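Tartronic semialdehyde reductase (Salmonella typhimurium, PDB 1YB4) catalyses the NAD(P)H-dependent reduction of tartronate semialdehyde (2-hydroxy-3-oxopropanoate) to (R)-glycerate, a reversible reaction. Local coordinates at residues 28-33 against 56-61; 75-80 against 107-112; 89-94 against 145-150; 202-207 against 220-225. All coordinates share one frame; numbering follows the deposited sequence.

Interaction 1: residues 28-33 against 56-61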
# COMPACT_ATOMS: atom_id res chain seq x y z
N GLN A 28 -22.67 42.12 17.11
CA GLN A 28 -21.80 43.15 16.58
C GLN A 28 -20.44 42.51 16.46
O GLN A 28 -19.86 42.07 17.45
CB GLN A 28 -21.74 44.36 17.52
CG GLN A 28 -21.51 45.67 16.77
CD GLN A 28 -22.71 46.09 15.92
OE1 GLN A 28 -23.18 45.34 15.05
NE2 GLN A 28 -23.21 47.30 16.16
N LEU A 29 -19.93 42.47 15.24
CA LEU A 29 -18.65 41.86 14.98
C LEU A 29 -17.56 42.79 14.51
O LEU A 29 -17.78 43.66 13.66
CB LEU A 29 -18.80 40.76 13.93
CG LEU A 29 -19.15 39.34 14.37
CD1 LEU A 29 -20.38 39.32 15.26
CD2 LEU A 29 -19.36 38.50 13.13
N HIS A 30 -16.38 42.60 15.06
CA HIS A 30 -15.23 43.37 14.66
C HIS A 30 -14.44 42.32 13.90
O HIS A 30 -13.89 41.39 14.49
CB HIS A 30 -14.48 43.89 15.88
CG HIS A 30 -15.08 45.12 16.48
ND1 HIS A 30 -14.85 46.38 15.97
CD2 HIS A 30 -15.88 45.29 17.56
CE1 HIS A 30 -15.48 47.27 16.71
NE2 HIS A 30 -16.11 46.64 17.68
N VAL A 31 -14.42 42.45 12.58
CA VAL A 31 -13.75 41.50 11.71
C VAL A 31 -12.43 42.00 11.16
O VAL A 31 -12.06 43.15 11.37
CB VAL A 31 -14.65 41.13 10.52
CG1 VAL A 31 -16.05 40.79 11.02
CG2 VAL A 31 -14.69 42.27 9.52
N THR A 32 -11.73 41.12 10.45
CA THR A 32 -10.44 41.42 9.84
C THR A 32 -9.99 40.25 8.98
O THR A 32 -10.37 39.11 9.23
CB THR A 32 -9.35 41.65 10.91
OG1 THR A 32 -8.18 42.18 10.27
CG2 THR A 32 -8.97 40.34 11.58
N THR A 33 -9.19 40.54 7.96
CA THR A 33 -8.67 39.52 7.05
C THR A 33 -7.80 40.24 6.02
O THR A 33 -7.82 41.47 5.95
CB THR A 33 -9.81 38.74 6.32
OG1 THR A 33 -9.25 37.80 5.40
CG2 THR A 33 -10.73 39.68 5.57
N THR A 56 -9.31 41.48 18.85
CA THR A 56 -9.22 40.93 20.20
C THR A 56 -9.58 41.93 21.31
O THR A 56 -10.03 41.53 22.39
CB THR A 56 -7.81 40.36 20.48
OG1 THR A 56 -7.22 39.90 19.26
CG2 THR A 56 -7.88 39.19 21.45
N GLU A 57 -9.39 43.22 21.05
CA GLU A 57 -9.68 44.24 22.04
C GLU A 57 -11.18 44.40 22.28
O GLU A 57 -11.66 44.15 23.39
CB GLU A 57 -9.03 45.57 21.63
CG GLU A 57 -7.55 45.40 21.27
CD GLU A 57 -6.78 46.71 21.21
OE1 GLU A 57 -7.26 47.67 20.57
OE2 GLU A 57 -5.68 46.77 21.81
N PHE A 58 -11.93 44.80 21.26
CA PHE A 58 -13.37 44.97 21.43
C PHE A 58 -14.14 43.72 21.11
O PHE A 58 -14.97 43.71 20.20
CB PHE A 58 -13.90 46.12 20.57
CG PHE A 58 -13.07 46.39 19.35
CD1 PHE A 58 -12.80 45.37 18.43
CD2 PHE A 58 -12.56 47.66 19.11
CE1 PHE A 58 -12.03 45.62 17.30
CE2 PHE A 58 -11.78 47.92 17.98
CZ PHE A 58 -11.52 46.90 17.07
N ALA A 59 -13.86 42.66 21.87
CA ALA A 59 -14.53 41.37 21.69
C ALA A 59 -14.14 40.39 22.79
O ALA A 59 -12.97 40.26 23.13
CB ALA A 59 -14.19 40.78 20.34
N ASP A 60 -15.14 39.70 23.36
CA ASP A 60 -14.89 38.71 24.41
C ASP A 60 -14.72 37.29 23.83
O ASP A 60 -14.02 36.45 24.40
CB ASP A 60 -16.02 38.72 25.44
CG ASP A 60 -16.22 40.09 26.07
OD1 ASP A 60 -15.22 40.77 26.37
OD2 ASP A 60 -17.40 40.46 26.27
N ILE A 61 -15.37 37.02 22.70
CA ILE A 61 -15.26 35.73 22.03
C ILE A 61 -14.69 36.03 20.64
O ILE A 61 -15.26 36.81 19.87
CB ILE A 61 -16.64 35.04 21.92
CG1 ILE A 61 -17.16 34.69 23.32
CG2 ILE A 61 -16.52 33.76 21.10
CD1 ILE A 61 -18.57 34.10 23.34
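The imidazole of His30 and the phenyl ring of Phe58 lie face to face, their centroids 3.5 Å apart and their planes inclined by 19°. One face of the imidazole takes the CD1 side of Phe58, off-centre toward the rim; one face of the phenyl ring takes ND1 of His30, likewise displaced, so the evidence is for a near-parallel, offset stack. Its exact spacing is doubtful, because CG of His30 and CD1 of Phe58 are modelled closer than carbons can sit. ND1 of His30 is 3.5 Å from CZ of Phe58, and NE2 of His30 is 3.5 Å from CG of Phe58. On the strand, CG of His30 is anti to its carbonyl carbon (chi1 -81°), which turns the ring toward Phe58. Phe58 itself is the centre of an inverse gamma turn that follows helix 52-57. Both side chains also touch Val49 in a loop, and His30 touches Val47 as well. The pair thus lies at the surface of the Rossmann-type nucleotide-binding domain, joining strand 28-31, outermost in the sheet within this chain, to the turn that leads from helix 52-57 into strand 61-64.

Interaction 2: residues 75-80 against 107-112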
# COMPACT_ATOMS: atom_id res chain seq x y z
N VAL A 75 -1.69 34.38 14.07
CA VAL A 75 -2.84 35.15 14.51
C VAL A 75 -2.82 35.17 16.03
O VAL A 75 -3.12 36.18 16.66
CB VAL A 75 -4.17 34.54 14.05
CG1 VAL A 75 -5.33 35.12 14.85
CG2 VAL A 75 -4.37 34.82 12.57
N LEU A 76 -2.47 34.04 16.61
CA LEU A 76 -2.41 33.93 18.05
C LEU A 76 -1.22 34.66 18.66
O LEU A 76 -1.39 35.56 19.48
CB LEU A 76 -2.38 32.46 18.47
CG LEU A 76 -3.67 31.82 19.00
CD1 LEU A 76 -4.89 32.67 18.68
CD2 LEU A 76 -3.82 30.42 18.41
N PHE A 77 -0.01 34.29 18.25
CA PHE A 77 1.16 34.92 18.84
C PHE A 77 2.08 35.63 17.84
O PHE A 77 3.24 35.25 17.68
CB PHE A 77 1.93 33.87 19.63
CG PHE A 77 1.05 32.82 20.23
CD1 PHE A 77 0.83 31.61 19.57
CD2 PHE A 77 0.40 33.04 21.44
CE1 PHE A 77 -0.02 30.64 20.10
CE2 PHE A 77 -0.46 32.07 21.98
CZ PHE A 77 -0.66 30.88 21.31
N GLY A 78 1.55 36.65 17.18
CA GLY A 78 2.33 37.40 16.22
C GLY A 78 2.34 38.84 16.66
O GLY A 78 1.62 39.19 17.60
N GLU A 79 3.13 39.69 16.00
CA GLU A 79 3.19 41.10 16.39
C GLU A 79 1.79 41.73 16.46
O GLU A 79 1.37 42.19 17.52
CB GLU A 79 4.09 41.88 15.43
CG GLU A 79 3.62 41.94 13.99
CD GLU A 79 4.57 41.24 13.04
OE1 GLU A 79 4.54 39.99 12.97
OE2 GLU A 79 5.37 41.95 12.38
N HIS A 80 1.08 41.75 15.34
CA HIS A 80 -0.27 42.33 15.29
C HIS A 80 -1.30 41.31 15.78
O HIS A 80 -2.51 41.53 15.63
CB HIS A 80 -0.64 42.76 13.87
CG HIS A 80 0.34 43.69 13.23
ND1 HIS A 80 0.74 44.87 13.83
CD2 HIS A 80 0.98 43.63 12.04
CE1 HIS A 80 1.58 45.50 13.02
NE2 HIS A 80 1.74 44.77 11.93
N ALA A 107 -3.40 26.16 22.75
CA ALA A 107 -4.39 26.22 23.81
C ALA A 107 -3.78 26.56 25.16
O ALA A 107 -4.12 27.59 25.75
CB ALA A 107 -5.15 24.89 23.90
N GLN A 108 -2.89 25.71 25.66
CA GLN A 108 -2.30 25.99 26.97
C GLN A 108 -1.52 27.30 26.99
O GLN A 108 -1.34 27.89 28.06
CB GLN A 108 -1.41 24.83 27.44
CG GLN A 108 -0.13 24.63 26.68
CD GLN A 108 0.65 23.44 27.20
OE1 GLN A 108 0.92 23.34 28.40
NE2 GLN A 108 1.01 22.52 26.30
N ARG A 109 -1.06 27.76 25.83
CA ARG A 109 -0.34 29.03 25.79
C ARG A 109 -1.36 30.11 26.10
O ARG A 109 -1.18 30.91 27.00
CB ARG A 109 0.26 29.30 24.41
CG ARG A 109 1.63 28.72 24.19
CD ARG A 109 2.44 29.63 23.28
NE ARG A 109 3.01 28.93 22.13
CZ ARG A 109 3.57 29.55 21.10
NH1 ARG A 109 3.64 30.87 21.08
NH2 ARG A 109 4.07 28.84 20.09
N VAL A 110 -2.45 30.12 25.33
CA VAL A 110 -3.52 31.08 25.54
C VAL A 110 -4.07 30.91 26.96
O VAL A 110 -4.37 31.90 27.64
CB VAL A 110 -4.65 30.88 24.48
CG1 VAL A 110 -5.93 31.57 24.92
CG2 VAL A 110 -4.22 31.44 23.15
N ASN A 111 -4.18 29.67 27.42
CA ASN A 111 -4.70 29.39 28.77
C ASN A 111 -3.86 30.02 29.87
O ASN A 111 -4.41 30.44 30.90
CB ASN A 111 -4.80 27.88 29.03
CG ASN A 111 -6.04 27.25 28.41
OD1 ASN A 111 -6.23 26.03 28.49
ND2 ASN A 111 -6.90 28.07 27.81
N GLU A 112 -2.55 30.10 29.67
CA GLU A 112 -1.67 30.69 30.68
C GLU A 112 -1.61 32.20 30.52
O GLU A 112 -0.89 32.88 31.25
CB GLU A 112 -0.27 30.06 30.61
CG GLU A 112 0.46 30.19 29.28
CD GLU A 112 1.65 29.24 29.18
OE1 GLU A 112 1.46 28.03 29.39
OE2 GLU A 112 2.78 29.70 28.89
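Arg109 lies along one face of the Phe77 ring, and its atoms can be followed across that face. CB begins at the far rim, 3.6 Å from CZ of Phe77. The chain then bends at chi2 (-147°) and again at chi3, a course that carries CD over the ring as a CH-pi contact: CD of Arg109 is 4.0 Å from the ring centroid of Phe77 and 17° off the normal. NE of Arg109 continues above CE1 of Phe77, at 4.0 Å. At CZ the guanidinium settles almost flat on the ring, with planes about 23° apart, and CZ of Arg109 stands 4.1 Å from the Phe77 centroid, over the face, as a cation-pi pair requires. Of the two terminal nitrogens, NH1 of Arg109 turns inward to 3.3 Å from CD1 of Phe77, whereas NH2 has a long, weak ion pair with Glu73. CB of Leu76 lies against the opposite face of the phenyl ring. Deeper in, CG2 of Val110 meets CE2 of Phe77 at 4.0 Å and CG of Leu76 at 4.2 Å, an apolar layer beneath the charged one. Leu76 and Val110 both pack on Ile92 of strand 90-94; Leu76 also touches Ile64 and Tyr117, and Val110 touches Ala115. The contact therefore joins the C-terminal ends of helices 69-77 and 100-111 where they lie together on the sheet.

Interaction 3: residues 89-94 against 145-150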
# COMPACT_ATOMS: atom_id res chain seq x y z
N GLY A 89 -10.00 36.97 30.70
CA GLY A 89 -11.45 36.90 30.63
C GLY A 89 -12.05 36.71 29.25
O GLY A 89 -13.26 36.90 29.06
N LYS A 90 -11.21 36.35 28.29
CA LYS A 90 -11.67 36.14 26.92
C LYS A 90 -11.73 34.67 26.53
O LYS A 90 -11.17 33.79 27.19
CB LYS A 90 -10.78 36.89 25.92
CG LYS A 90 -10.88 38.40 26.01
CD LYS A 90 -10.04 39.07 24.93
CE LYS A 90 -10.08 40.59 25.09
NZ LYS A 90 -11.48 41.10 25.12
N THR A 91 -12.43 34.43 25.43
CA THR A 91 -12.59 33.09 24.89
C THR A 91 -12.21 33.17 23.41
O THR A 91 -12.75 33.98 22.65
CB THR A 91 -14.06 32.61 25.01
OG1 THR A 91 -14.52 32.80 26.36
CG2 THR A 91 -14.15 31.13 24.69
N ILE A 92 -11.25 32.33 23.04
CA ILE A 92 -10.77 32.26 21.67
C ILE A 92 -11.20 30.92 21.10
O ILE A 92 -10.99 29.87 21.71
CB ILE A 92 -9.23 32.38 21.65
CG1 ILE A 92 -8.71 32.36 20.22
CG2 ILE A 92 -8.61 31.29 22.48
CD1 ILE A 92 -8.94 33.66 19.50
N VAL A 93 -11.83 30.96 19.93
CA VAL A 93 -12.28 29.73 19.30
C VAL A 93 -11.76 29.62 17.88
O VAL A 93 -12.09 30.42 16.99
CB VAL A 93 -13.84 29.62 19.31
CG1 VAL A 93 -14.37 30.02 20.67
CG2 VAL A 93 -14.43 30.49 18.26
N ASP A 94 -10.90 28.62 17.67
CA ASP A 94 -10.32 28.38 16.37
C ASP A 94 -11.18 27.35 15.68
O ASP A 94 -11.40 26.24 16.19
CB ASP A 94 -8.89 27.86 16.50
CG ASP A 94 -8.22 27.70 15.16
OD1 ASP A 94 -8.58 28.46 14.23
OD2 ASP A 94 -7.33 26.83 15.04
N PHE A 145 -17.66 25.59 26.26
CA PHE A 145 -18.43 25.10 25.13
C PHE A 145 -19.87 25.59 25.28
O PHE A 145 -20.46 26.09 24.32
CB PHE A 145 -18.41 23.57 25.10
CG PHE A 145 -19.41 22.97 24.13
CD1 PHE A 145 -19.05 22.71 22.81
CD2 PHE A 145 -20.71 22.70 24.54
CE1 PHE A 145 -19.97 22.19 21.91
CE2 PHE A 145 -21.65 22.18 23.64
CZ PHE A 145 -21.28 21.93 22.32
N ASP A 146 -20.44 25.44 26.48
CA ASP A 146 -21.81 25.87 26.73
C ASP A 146 -22.01 27.35 26.47
O ASP A 146 -23.08 27.76 26.02
CB ASP A 146 -22.21 25.57 28.18
CG ASP A 146 -22.48 24.09 28.43
OD1 ASP A 146 -23.10 23.45 27.56
OD2 ASP A 146 -22.08 23.57 29.50
N ARG A 147 -20.98 28.14 26.75
CA ARG A 147 -21.04 29.60 26.56
C ARG A 147 -21.09 30.03 25.10
O ARG A 147 -21.84 30.93 24.74
CB ARG A 147 -19.83 30.25 27.25
CG ARG A 147 -19.77 31.77 27.11
CD ARG A 147 -18.86 32.35 28.18
NE ARG A 147 -17.45 32.04 27.96
CZ ARG A 147 -16.62 31.64 28.92
NH1 ARG A 147 -17.05 31.50 30.16
NH2 ARG A 147 -15.34 31.40 28.63
N VAL A 148 -20.28 29.39 24.28
CA VAL A 148 -20.20 29.69 22.86
C VAL A 148 -21.30 28.96 22.08
O VAL A 148 -21.64 29.32 20.95
CB VAL A 148 -18.81 29.27 22.33
CG1 VAL A 148 -18.72 29.49 20.83
CG2 VAL A 148 -17.72 30.05 23.08
N LYS A 149 -21.86 27.93 22.71
CA LYS A 149 -22.90 27.09 22.10
C LYS A 149 -23.98 27.81 21.30
O LYS A 149 -24.31 27.38 20.20
CB LYS A 149 -23.55 26.21 23.18
CG LYS A 149 -24.56 25.19 22.66
CD LYS A 149 -24.04 24.39 21.47
CE LYS A 149 -24.92 23.19 21.18
NZ LYS A 149 -26.36 23.55 21.00
N PRO A 150 -24.56 28.90 21.84
CA PRO A 150 -25.60 29.65 21.11
C PRO A 150 -25.11 30.19 19.76
O PRO A 150 -25.89 30.34 18.81
CB PRO A 150 -25.97 30.77 22.08
CG PRO A 150 -25.72 30.14 23.41
CD PRO A 150 -24.42 29.40 23.21
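Thr91 meets helix 142-155 with both branches of its side chain, the hydroxyl going to Arg147 and the methyl to Val148. These three residues account for most of the buried surface. OG1 of Thr91 accepts a hydrogen bond from NH2 of Arg147 at 2.8 Å; the N-H...O angle of 144° shows it to be bent, and the oxygen is tilted 23° out of the guanidinium plane. Arg147 leaves its helix with CG anti to the backbone N and turns at chi3, bringing the edge of the guanidinium to the threonine. The same NH2 makes a salt bridge to Asp116, so one nitrogen links two neighbouring strands. CG2 of Val148 is the apolar counterpart: it is 4.1 Å from CG2 of Thr91, where the two side chains pass in opposite directions, and 4.1 Å from CG1 of Val93, which it meets tip to tip. Strand 90-94 and helix segment 145-150 cross at -69°, their axes 10.4 Å apart at closest approach. Val93 and Val148 both touch Leu118, and Val93 also packs on Phe63, so helix 142-155 lies across the sheet, resting on strands 90-94 and 115-123, with Phe145 directed to Ile159 and Leu161 of strand 158-163.

Interaction 4: residues 202-207 against 220-225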
# COMPACT_ATOMS: atom_id res chain seq x y z
N ARG A 202 -27.01 -1.53 -9.89
CA ARG A 202 -27.49 -2.75 -9.22
C ARG A 202 -26.75 -3.13 -7.92
O ARG A 202 -27.36 -3.29 -6.85
CB ARG A 202 -27.40 -3.92 -10.19
CG ARG A 202 -28.71 -4.30 -10.83
CD ARG A 202 -29.31 -3.13 -11.56
NE ARG A 202 -30.74 -3.10 -11.33
CZ ARG A 202 -31.59 -4.04 -11.74
NH1 ARG A 202 -31.16 -5.10 -12.41
NH2 ARG A 202 -32.88 -3.92 -11.45
N VAL A 203 -25.43 -3.31 -8.06
CA VAL A 203 -24.54 -3.68 -6.95
C VAL A 203 -24.72 -2.67 -5.84
O VAL A 203 -24.89 -3.04 -4.68
CB VAL A 203 -23.05 -3.68 -7.40
CG1 VAL A 203 -22.17 -4.19 -6.26
CG2 VAL A 203 -22.87 -4.51 -8.66
N ARG A 204 -24.67 -1.40 -6.20
CA ARG A 204 -24.84 -0.33 -5.23
C ARG A 204 -26.18 -0.52 -4.53
O ARG A 204 -26.27 -0.44 -3.29
CB ARG A 204 -24.82 1.04 -5.93
CG ARG A 204 -25.35 2.18 -5.08
CD ARG A 204 -25.20 3.49 -5.81
NE ARG A 204 -25.79 4.62 -5.10
CZ ARG A 204 -27.10 4.74 -4.84
NH1 ARG A 204 -27.94 3.79 -5.23
NH2 ARG A 204 -27.56 5.83 -4.23
N GLN A 205 -27.21 -0.81 -5.33
CA GLN A 205 -28.54 -1.01 -4.79
C GLN A 205 -28.57 -2.15 -3.79
O GLN A 205 -29.21 -2.05 -2.74
CB GLN A 205 -29.53 -1.28 -5.92
CG GLN A 205 -30.97 -1.09 -5.48
CD GLN A 205 -31.19 0.30 -4.91
OE1 GLN A 205 -30.93 1.31 -5.58
NE2 GLN A 205 -31.67 0.37 -3.67
N ALA A 206 -27.87 -3.23 -4.12
CA ALA A 206 -27.83 -4.38 -3.23
C ALA A 206 -27.08 -4.07 -1.94
O ALA A 206 -27.65 -4.16 -0.84
CB ALA A 206 -27.18 -5.57 -3.94
N LEU A 207 -25.81 -3.69 -2.07
CA LEU A 207 -24.96 -3.39 -0.93
C LEU A 207 -25.57 -2.38 0.02
O LEU A 207 -25.14 -2.25 1.17
CB LEU A 207 -23.60 -2.88 -1.41
CG LEU A 207 -22.58 -3.91 -1.91
CD1 LEU A 207 -23.17 -4.77 -3.02
CD2 LEU A 207 -21.36 -3.19 -2.41
N HIS A 220 -21.84 9.61 -2.58
CA HIS A 220 -20.71 9.52 -3.49
C HIS A 220 -20.82 8.39 -4.49
O HIS A 220 -20.36 8.51 -5.64
CB HIS A 220 -19.42 9.38 -2.69
CG HIS A 220 -19.21 10.50 -1.72
ND1 HIS A 220 -19.95 10.62 -0.56
CD2 HIS A 220 -18.42 11.59 -1.78
CE1 HIS A 220 -19.62 11.75 0.05
NE2 HIS A 220 -18.69 12.36 -0.67
N GLY A 221 -21.41 7.28 -4.07
CA GLY A 221 -21.58 6.17 -4.99
C GLY A 221 -22.31 6.67 -6.21
O GLY A 221 -21.89 6.49 -7.35
N GLU A 222 -23.43 7.34 -5.95
CA GLU A 222 -24.27 7.91 -7.00
C GLU A 222 -23.46 8.89 -7.88
O GLU A 222 -23.52 8.82 -9.11
CB GLU A 222 -25.46 8.63 -6.36
CG GLU A 222 -26.57 9.04 -7.31
CD GLU A 222 -27.54 7.91 -7.62
OE1 GLU A 222 -27.10 6.89 -8.20
OE2 GLU A 222 -28.74 8.05 -7.28
N ARG A 223 -22.71 9.77 -7.24
CA ARG A 223 -21.90 10.74 -7.96
C ARG A 223 -20.95 10.10 -8.96
O ARG A 223 -20.64 10.68 -10.00
CB ARG A 223 -21.11 11.61 -6.98
CG ARG A 223 -21.93 12.61 -6.19
CD ARG A 223 -21.10 13.33 -5.13
NE ARG A 223 -21.91 14.18 -4.26
CZ ARG A 223 -21.45 14.89 -3.23
NH1 ARG A 223 -20.16 14.88 -2.94
NH2 ARG A 223 -22.28 15.61 -2.50
N MSE A 224 -20.49 8.88 -8.66
CA MSE A 224 -19.56 8.17 -9.53
C MSE A 224 -20.24 7.57 -10.74
O MSE A 224 -19.67 7.54 -11.84
CB MSE A 224 -18.85 7.06 -8.75
CG MSE A 224 -17.90 7.54 -7.65
SE MSE A 224 -17.18 6.07 -6.54
CE MSE A 224 -17.06 7.01 -4.84
N ILE A 225 -21.46 7.07 -10.54
CA ILE A 225 -22.22 6.45 -11.61
C ILE A 225 -22.73 7.46 -12.64
O ILE A 225 -22.56 7.28 -13.84
CB ILE A 225 -23.43 5.68 -11.04
CG1 ILE A 225 -22.95 4.61 -10.04
CG2 ILE A 225 -24.22 5.05 -12.18
CD1 ILE A 225 -24.06 3.73 -9.44
O HOH W 1 -30.58 6.45 -5.21
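The guanidinium of Arg204 and the carboxylate of Glu222 are stacked with their planes only 5° apart, although the two side chains cross obliquely. OE1 of Glu222 sits over the centre of one guanidinium face, 4.0 Å from CZ of Arg204. OE2 of Glu222 is also 4.0 Å from NH2 of Arg204, a long salt bridge in which the oxygen is well out of the guanidinium plane, leaving attraction between charges without a directed N-H. A water bridges the same two groups, accepting from NH2 of Arg204 and donating to OE2 of Glu222, each at 3.2 Å. Arg204 arrives by an extended chain, CG anti to the backbone N, while Glu222 bends at chi2 (83°) to fold its carboxylate over. Lower on the arginine, CD of Arg204 rests 3.8 Å from CD1 of Ile225, and NE of Arg204 lies 3.7 Å from the backbone N of Glu222. Gly221, with no side chain, faces this point, where the nearly antiparallel helix segments (173°) have their closest CA atoms, those of Arg204 and Gly221, 7.3 Å apart. Apart from the water, NH2 of Arg204 is hydrogen-bonded to Glu218 O, and NE, weakly, to Leu217 O, both backbone oxygens of helix 215-225. Arg204 is thus fixed mainly by carbonyl oxygens, and Glu222 probably adds electrostatic stabilisation across the face, partly relayed through solvent.

How the interactions relate
From the N terminus, interaction 1 comes first and closes a loop from strand 28-31 to the turn after helix 52-57. Interactions 2 and 3 follow and cross: segment 89-94 falls between 75-80 and 107-112, and 145-150 comes after both. They meet at strand 90-94, where Ile92 touches Leu76 and Val110 while Thr91 and Val93 serve helix 142-155, so helices on the two faces of one sheet are tied to a single strand. Interaction 1 joins this group through the backbone bond between Asp60 and Thr91. Interaction 4 stands apart, its centre about 41 to 47 Å from those of the other three, closing a short helical hairpin in the C-terminal domain.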